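Local coordinates for protein agarase (Pseudoalteromonas fuliginea, PDB 6XJ9) that probably hydrolyses agarose, the galactan of red-algal cell walls, as a glycoside hydrolase of family 50, at residues Gly236-Glu241 and Ser738-Pro743; Arg263-Gly268 and Asp294-Leu299; Ile589-Tyr594 and Gly624-Val629. All coordinates share one frame; numbering follows the deposited sequence.

Contact 1 (Gly236-Glu241 and Ser738-Pro743); sequences GKVHSE and SVTDRP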
# COMPACT_ATOMS: atom_id res chain seq x y z
N GLY A 236 8.38 7.85 4.29
CA GLY A 236 9.74 7.64 3.81
C GLY A 236 10.65 8.87 3.91
O GLY A 236 11.79 8.84 3.45
N LYS A 237 10.18 9.95 4.55
CA LYS A 237 11.01 11.12 4.73
C LYS A 237 12.14 10.81 5.72
O LYS A 237 11.88 10.27 6.79
CB LYS A 237 10.17 12.31 5.20
CG LYS A 237 10.97 13.57 5.54
CD LYS A 237 10.14 14.85 5.68
CE LYS A 237 11.00 16.09 5.81
NZ LYS A 237 10.20 17.34 5.87
N VAL A 238 13.37 11.21 5.36
CA VAL A 238 14.57 11.04 6.16
C VAL A 238 14.73 12.26 7.07
O VAL A 238 14.58 13.40 6.62
CB VAL A 238 15.81 10.87 5.25
CG1 VAL A 238 17.11 11.15 5.98
CG2 VAL A 238 15.85 9.49 4.61
N HIS A 239 15.06 12.02 8.34
CA HIS A 239 15.23 13.12 9.29
C HIS A 239 16.69 13.31 9.70
O HIS A 239 17.06 14.41 10.11
CB HIS A 239 14.26 12.99 10.47
CG HIS A 239 12.85 13.29 10.08
ND1 HIS A 239 12.43 14.58 9.78
CD2 HIS A 239 11.78 12.49 9.93
CE1 HIS A 239 11.15 14.56 9.47
NE2 HIS A 239 10.73 13.29 9.55
N SER A 240 17.50 12.25 9.60
CA SER A 240 18.90 12.37 9.96
C SER A 240 19.75 11.51 9.03
O SER A 240 19.30 10.47 8.56
CB SER A 240 19.14 12.01 11.41
OG SER A 240 18.85 10.63 11.65
N GLU A 241 20.99 11.96 8.83
CA GLU A 241 21.97 11.27 8.00
C GLU A 241 22.11 9.81 8.42
O GLU A 241 22.35 8.96 7.57
CB GLU A 241 23.30 12.02 8.04
CG GLU A 241 24.38 11.38 7.20
CD GLU A 241 25.50 12.33 6.85
OE1 GLU A 241 25.23 13.54 6.70
OE2 GLU A 241 26.65 11.86 6.72
N SER A 738 13.29 7.42 -4.11
CA SER A 738 13.27 8.83 -3.75
C SER A 738 14.68 9.43 -3.84
O SER A 738 15.65 8.74 -4.10
CB SER A 738 12.71 9.02 -2.36
OG SER A 738 13.66 8.61 -1.38
N VAL A 739 14.77 10.75 -3.57
CA VAL A 739 16.01 11.49 -3.62
C VAL A 739 16.99 11.03 -2.53
O VAL A 739 18.18 11.31 -2.61
CB VAL A 739 15.71 13.00 -3.49
CG1 VAL A 739 15.08 13.35 -2.14
CG2 VAL A 739 16.92 13.86 -3.75
N THR A 740 16.49 10.37 -1.47
CA THR A 740 17.36 9.86 -0.42
C THR A 740 17.69 8.37 -0.63
O THR A 740 18.12 7.69 0.31
CB THR A 740 16.78 10.09 0.99
OG1 THR A 740 15.46 9.54 1.05
CG2 THR A 740 16.76 11.55 1.40
N ASP A 741 17.49 7.87 -1.86
CA ASP A 741 17.86 6.51 -2.24
C ASP A 741 17.04 5.49 -1.45
O ASP A 741 17.50 4.38 -1.19
CB ASP A 741 19.38 6.27 -2.16
CG ASP A 741 19.85 4.96 -2.79
OD1 ASP A 741 19.69 4.81 -4.02
OD2 ASP A 741 20.40 4.11 -2.05
N ARG A 742 15.79 5.86 -1.13
CA ARG A 742 14.86 4.90 -0.57
C ARG A 742 13.90 4.43 -1.65
O ARG A 742 13.06 5.20 -2.11
CB ARG A 742 14.06 5.50 0.59
CG ARG A 742 14.89 5.86 1.81
CD ARG A 742 14.07 6.42 2.96
NE ARG A 742 14.74 6.18 4.23
CZ ARG A 742 14.23 6.44 5.43
NH1 ARG A 742 13.04 7.00 5.53
NH2 ARG A 742 14.93 6.16 6.52
N PRO A 743 13.94 3.13 -2.03
CA PRO A 743 12.93 2.56 -2.92
C PRO A 743 11.53 2.77 -2.35
O PRO A 743 11.31 2.62 -1.14
CB PRO A 743 13.29 1.07 -2.96
CG PRO A 743 14.78 1.06 -2.67
CD PRO A 743 14.94 2.13 -1.61
O HOH W 1 11.96 8.73 0.82
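Arg-742 lies across Val-238, and this crossing of a flat charged group over a branched apolar one forms the middle of the contact. The arginine chain runs straight from CG to NE, bringing the guanidinium to segment 236-241 so that Val-238 CG2 rests over the centre of one face, 3.5 Å from Arg-742 CZ. Valine suits the place because its branch at CB supplies a methyl for this face: CG1 stands anti to the backbone N (chi1 161°), which turns CG2 toward both Arg-742 and Thr-740. The threonine packs on the same methyl, with Thr-740 OG1 3.6 Å and Thr-740 CG2 3.9 Å from Val-238 CG2. At the guanidinium edge, Arg-742 NH1 gives a weak, bent hydrogen bond to Gly-236 O (3.0 Å, 145° at the hydrogen). The stronger polar partner is Asp-247, which forms a salt bridge with NE and so probably sets the rotation of the group. Gly-236 O also accepts from a water at 2.6 Å; Ser-738 OG is 2.8 Å from the same water oxygen and hydrogen-bonded to it, giving a bridge between the segments. A positive phi of 89° at Gly-236 would press any CB against the preceding carbonyl, which explains the glycine. Across the contact, residues 738-742 form a type I turn followed by a G1 bulge, with Asp-741 in the left-handed conformation; the turn presents Thr-740 and Arg-742 to Val-238. Asp-741 itself reaches Lys-405 and Arg-424, on helices 397-406 and 413-428. Val-238 and Thr-740 both pack against Phe-226 and against Leu-244 of helix 242-252, so the contact joins the loop leading into that helix to the loop leading into helix 745-763.

Contact 2 (Arg263-Gly268 and Asp294-Leu299); sequences RSRFGG and DPDGYL
Gly-268 and Leu-299 bring the backbones to 5.4 Å between their CA atoms, each segment being a type I turn with a G1 bulge whose left-handed glycine is Gly-267 or Gly-297. Ser-264 and Asp-294, the first residues of the turns, are tied by a short hydrogen bond in which Ser-264 OG donates to Asp-294 OD2 (2.7 Å). Standing between its backbone N and carbonyl carbon (chi1 68°), that hydroxyl also accepts from Gly-268 N, while Ser-264 CB lies 3.5 Å from Tyr-298 CD2, obliquely to the ring. Asp-294 OD1 faces its own turn and is gripped from opposite faces of its plane by the backbone N of Asp-296, making an Asx turn, and of Tyr-298; aspartate suits the place, one oxygen ordering its own loop and the other reaching across. This turn is the tip of a beta hairpin at the antiparallel end of a mixed sheet; its second strand, 299-305, runs parallel to 709-714 in what is probably the catalytic barrel. Pro-295 lies on one face of the Phe-266 ring in a CH-pi contact, Pro-295 CG 3.7 Å from the ring centroid and nearly on its normal; proline's compact ring suits the place, offering the CH2 groups CB, CG and CD. The ring of Trp-500 also meets that of Phe-266, the planes at about 40°. Asp-296 OD2 sits at the Phe-266 ring edge and receives Arg-265 NE at 2.9 Å, while Arg-265 NH2 reaches Asp-296 OD1 at 3.3 Å. This salt bridge is side-on, through syn lone pairs, but tilted, the two planes 33° apart. A water accepts from Phe-266 N and donates to both Asp-294 OD2 and Asp-296 OD2. Gly-268 CA comes 3.1 Å from Leu-299 O, where a side chain would collide.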
# COMPACT_ATOMS: atom_id res chain seq x y z
N ARG A 263 14.97 -18.26 -13.09
CA ARG A 263 15.37 -17.28 -14.10
C ARG A 263 16.75 -17.65 -14.64
O ARG A 263 17.63 -18.00 -13.87
CB ARG A 263 15.37 -15.86 -13.52
CG ARG A 263 13.99 -15.30 -13.20
CD ARG A 263 13.15 -15.03 -14.44
NE ARG A 263 11.82 -14.51 -14.12
CZ ARG A 263 10.78 -15.27 -13.79
NH1 ARG A 263 10.90 -16.58 -13.72
NH2 ARG A 263 9.61 -14.71 -13.53
N SER A 264 16.92 -17.57 -15.96
CA SER A 264 18.20 -17.88 -16.58
C SER A 264 19.18 -16.74 -16.31
O SER A 264 18.78 -15.68 -15.84
CB SER A 264 18.06 -18.17 -18.06
OG SER A 264 17.68 -17.00 -18.78
N ARG A 265 20.47 -16.97 -16.61
CA ARG A 265 21.51 -16.01 -16.25
C ARG A 265 21.24 -14.64 -16.90
O ARG A 265 21.54 -13.62 -16.30
CB ARG A 265 22.92 -16.55 -16.51
CG ARG A 265 23.18 -17.09 -17.91
CD ARG A 265 24.58 -17.68 -18.08
NE ARG A 265 24.90 -17.66 -19.51
CZ ARG A 265 26.09 -17.88 -20.05
NH1 ARG A 265 27.13 -18.16 -19.29
NH2 ARG A 265 26.23 -17.79 -21.36
N PHE A 266 20.65 -14.64 -18.10
CA PHE A 266 20.29 -13.43 -18.82
C PHE A 266 18.86 -12.98 -18.47
O PHE A 266 18.30 -12.13 -19.16
CB PHE A 266 20.48 -13.60 -20.33
CG PHE A 266 21.91 -13.60 -20.80
CD1 PHE A 266 22.61 -12.41 -20.96
CD2 PHE A 266 22.56 -14.78 -21.11
CE1 PHE A 266 23.93 -12.40 -21.41
CE2 PHE A 266 23.88 -14.77 -21.55
CZ PHE A 266 24.56 -13.59 -21.70
N GLY A 267 18.27 -13.53 -17.40
CA GLY A 267 16.95 -13.09 -16.93
C GLY A 267 15.78 -13.68 -17.73
O GLY A 267 14.65 -13.20 -17.63
N GLY A 268 16.03 -14.74 -18.50
CA GLY A 268 14.95 -15.37 -19.23
C GLY A 268 14.23 -16.46 -18.42
O GLY A 268 14.53 -16.70 -17.25
N ASP A 294 16.75 -14.81 -25.19
CA ASP A 294 18.03 -14.43 -24.61
C ASP A 294 19.15 -15.15 -25.36
O ASP A 294 18.88 -16.05 -26.16
CB ASP A 294 18.02 -14.57 -23.08
CG ASP A 294 18.34 -15.96 -22.53
OD1 ASP A 294 18.84 -16.81 -23.31
OD2 ASP A 294 18.11 -16.18 -21.32
N PRO A 295 20.44 -14.78 -25.15
CA PRO A 295 21.56 -15.44 -25.82
C PRO A 295 21.66 -16.96 -25.73
O PRO A 295 22.25 -17.58 -26.61
CB PRO A 295 22.77 -14.81 -25.13
CG PRO A 295 22.29 -13.39 -24.85
CD PRO A 295 20.88 -13.61 -24.36
N ASP A 296 21.07 -17.54 -24.67
CA ASP A 296 21.09 -18.96 -24.35
C ASP A 296 19.84 -19.67 -24.89
O ASP A 296 19.73 -20.89 -24.79
CB ASP A 296 21.22 -19.18 -22.83
CG ASP A 296 22.53 -18.66 -22.27
OD1 ASP A 296 23.51 -18.59 -23.04
OD2 ASP A 296 22.57 -18.34 -21.06
N GLY A 297 18.92 -18.90 -25.48
CA GLY A 297 17.77 -19.47 -26.17
C GLY A 297 16.50 -19.56 -25.32
O GLY A 297 15.51 -20.15 -25.75
N TYR A 298 16.52 -18.98 -24.11
CA TYR A 298 15.34 -18.97 -23.26
C TYR A 298 14.47 -17.78 -23.63
O TYR A 298 15.00 -16.74 -24.01
CB TYR A 298 15.73 -18.81 -21.79
CG TYR A 298 16.54 -19.95 -21.24
CD1 TYR A 298 15.93 -21.13 -20.87
CD2 TYR A 298 17.92 -19.86 -21.14
CE1 TYR A 298 16.66 -22.20 -20.38
CE2 TYR A 298 18.67 -20.91 -20.65
CZ TYR A 298 18.03 -22.08 -20.26
OH TYR A 298 18.75 -23.14 -19.79
N LEU A 299 13.15 -17.91 -23.44
CA LEU A 299 12.24 -16.80 -23.68
C LEU A 299 12.55 -15.65 -22.73
O LEU A 299 13.02 -15.87 -21.61
CB LEU A 299 10.78 -17.24 -23.56
CG LEU A 299 10.24 -18.21 -24.62
CD1 LEU A 299 8.73 -18.14 -24.65
CD2 LEU A 299 10.81 -17.91 -26.01
O HOH W 2 20.25 -17.10 -20.01

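Contact 3 (Ile589-Tyr594 and Gly624-Val629); sequences ILLTAY and GMPIEV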
# COMPACT_ATOMS: atom_id res chain seq x y z
N ILE A 589 2.75 9.15 -49.43
CA ILE A 589 3.86 8.57 -50.17
C ILE A 589 5.15 9.30 -49.77
O ILE A 589 6.17 8.66 -49.52
CB ILE A 589 3.60 8.62 -51.69
CG1 ILE A 589 2.63 7.51 -52.13
CG2 ILE A 589 4.89 8.58 -52.50
CD1 ILE A 589 2.13 7.63 -53.56
N LEU A 590 5.05 10.63 -49.68
CA LEU A 590 6.18 11.49 -49.39
C LEU A 590 6.63 11.30 -47.94
O LEU A 590 7.82 11.09 -47.69
CB LEU A 590 5.83 12.95 -49.73
CG LEU A 590 5.54 13.23 -51.21
CD1 LEU A 590 5.32 14.73 -51.47
CD2 LEU A 590 6.64 12.70 -52.11
N LEU A 591 5.68 11.30 -47.00
CA LEU A 591 6.03 11.05 -45.60
C LEU A 591 6.62 9.64 -45.41
O LEU A 591 7.63 9.49 -44.73
CB LEU A 591 4.83 11.31 -44.68
CG LEU A 591 5.11 11.11 -43.18
CD1 LEU A 591 6.25 12.02 -42.72
CD2 LEU A 591 3.86 11.36 -42.35
N THR A 592 6.02 8.62 -46.02
CA THR A 592 6.59 7.28 -45.96
C THR A 592 8.03 7.28 -46.47
O THR A 592 8.89 6.66 -45.87
CB THR A 592 5.75 6.25 -46.73
OG1 THR A 592 4.43 6.31 -46.19
CG2 THR A 592 6.27 4.84 -46.60
N ALA A 593 8.27 7.97 -47.60
CA ALA A 593 9.57 8.00 -48.25
C ALA A 593 10.61 8.63 -47.34
O ALA A 593 11.75 8.16 -47.26
CB ALA A 593 9.48 8.73 -49.58
N TYR A 594 10.22 9.72 -46.67
CA TYR A 594 11.09 10.38 -45.71
C TYR A 594 11.48 9.39 -44.61
O TYR A 594 12.66 9.16 -44.38
CB TYR A 594 10.46 11.68 -45.17
CG TYR A 594 11.24 12.32 -44.06
CD1 TYR A 594 12.25 13.23 -44.33
CD2 TYR A 594 11.00 11.99 -42.73
CE1 TYR A 594 13.01 13.80 -43.33
CE2 TYR A 594 11.75 12.55 -41.70
CZ TYR A 594 12.74 13.47 -42.01
OH TYR A 594 13.49 14.02 -41.01
N GLY A 624 2.29 11.00 -31.08
CA GLY A 624 2.88 11.49 -32.32
C GLY A 624 3.54 10.39 -33.15
O GLY A 624 4.74 10.43 -33.41
N MET A 625 2.72 9.43 -33.58
CA MET A 625 3.22 8.28 -34.32
C MET A 625 2.44 8.12 -35.63
O MET A 625 1.58 7.26 -35.74
CB MET A 625 3.08 7.00 -33.47
CG MET A 625 1.74 6.83 -32.78
SD MET A 625 1.74 5.26 -31.83
CE MET A 625 0.07 5.18 -31.20
N PRO A 626 2.72 8.94 -36.68
CA PRO A 626 2.03 8.78 -37.96
C PRO A 626 2.18 7.33 -38.43
O PRO A 626 3.27 6.76 -38.35
CB PRO A 626 2.79 9.70 -38.92
CG PRO A 626 3.44 10.73 -38.01
CD PRO A 626 3.75 9.99 -36.72
N ILE A 627 1.07 6.75 -38.92
CA ILE A 627 1.08 5.38 -39.44
C ILE A 627 2.15 5.21 -40.52
O ILE A 627 2.75 4.14 -40.61
CB ILE A 627 -0.32 4.90 -39.90
CG1 ILE A 627 -0.39 3.38 -40.08
CG2 ILE A 627 -0.76 5.62 -41.17
CD1 ILE A 627 -0.29 2.58 -38.78
N GLU A 628 2.41 6.24 -41.33
CA GLU A 628 3.36 6.13 -42.42
C GLU A 628 4.77 5.88 -41.88
O GLU A 628 5.58 5.19 -42.49
CB GLU A 628 3.36 7.40 -43.27
CG GLU A 628 2.10 7.58 -44.10
CD GLU A 628 0.99 8.40 -43.47
OE1 GLU A 628 1.02 8.62 -42.24
OE2 GLU A 628 0.09 8.84 -44.23
N VAL A 629 5.04 6.49 -40.73
CA VAL A 629 6.36 6.45 -40.12
C VAL A 629 6.51 5.09 -39.44
O VAL A 629 7.57 4.47 -39.54
CB VAL A 629 6.55 7.64 -39.15
CG1 VAL A 629 7.88 7.58 -38.42
CG2 VAL A 629 6.41 8.97 -39.89
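Glu-628 and Thr-592 form the nearest CA pair of the two segments, at 4.9 Å. Along the glutamate, CB lies 3.3 Å from Thr-592 OG1 and CG 3.4 Å from the same oxygen, whose hydrogen bond goes to Ser-588 O of its own helix. Rotation about the CB-CG bond (chi2 93°) bends the chain and carries the carboxylate back along helix 584-609. At its tip Glu-628 OE1 passes 3.9 Å from Leu-591 CD2 and is hydrogen-bonded to His-521, while OE2 is held by Ser-588 and Tyr-522; these partners satisfy the buried carboxylate, whose length lets it reach them. The same leucine methyl, Leu-591 CD2, also touches Pro-626 CB at 4.0 Å, and Leu-591 CG touches Val-629 CG2 at 4.1 Å. Replacing Leu-591 by an alanine would probably open a gap between Pro-626 and Val-629 and take apolar cover from the Glu-628 carboxylate. Pro-626 is the N-cap of helix 627-634, so the contact sets the first turn of that short helix against the side of the long helix 584-609, with helix 523-529 packing on Leu-591 through Val-525.

Overall arrangement
Contact 1 joins segments almost 500 residues apart, and contacts 2 and 3 both fall within the chain between them, one after the other. In space they are well separated: contacts 1 and 2 have centres 35 Å apart, contacts 2 and 3 36 Å, and contacts 1 and 3 46 Å, the last pair on opposite sides of the chain's centre. Nearest atoms of contacts 1 and 2 are still about 19 Å apart. A more physical tie is helix 745-763, which starts just beyond 738-743 and carries Asn-755, Glu-756 and Tyr-759, partners of segment 263-268. No ligand or catalytic residue is identified in the three contacts, which are best read as structural packing.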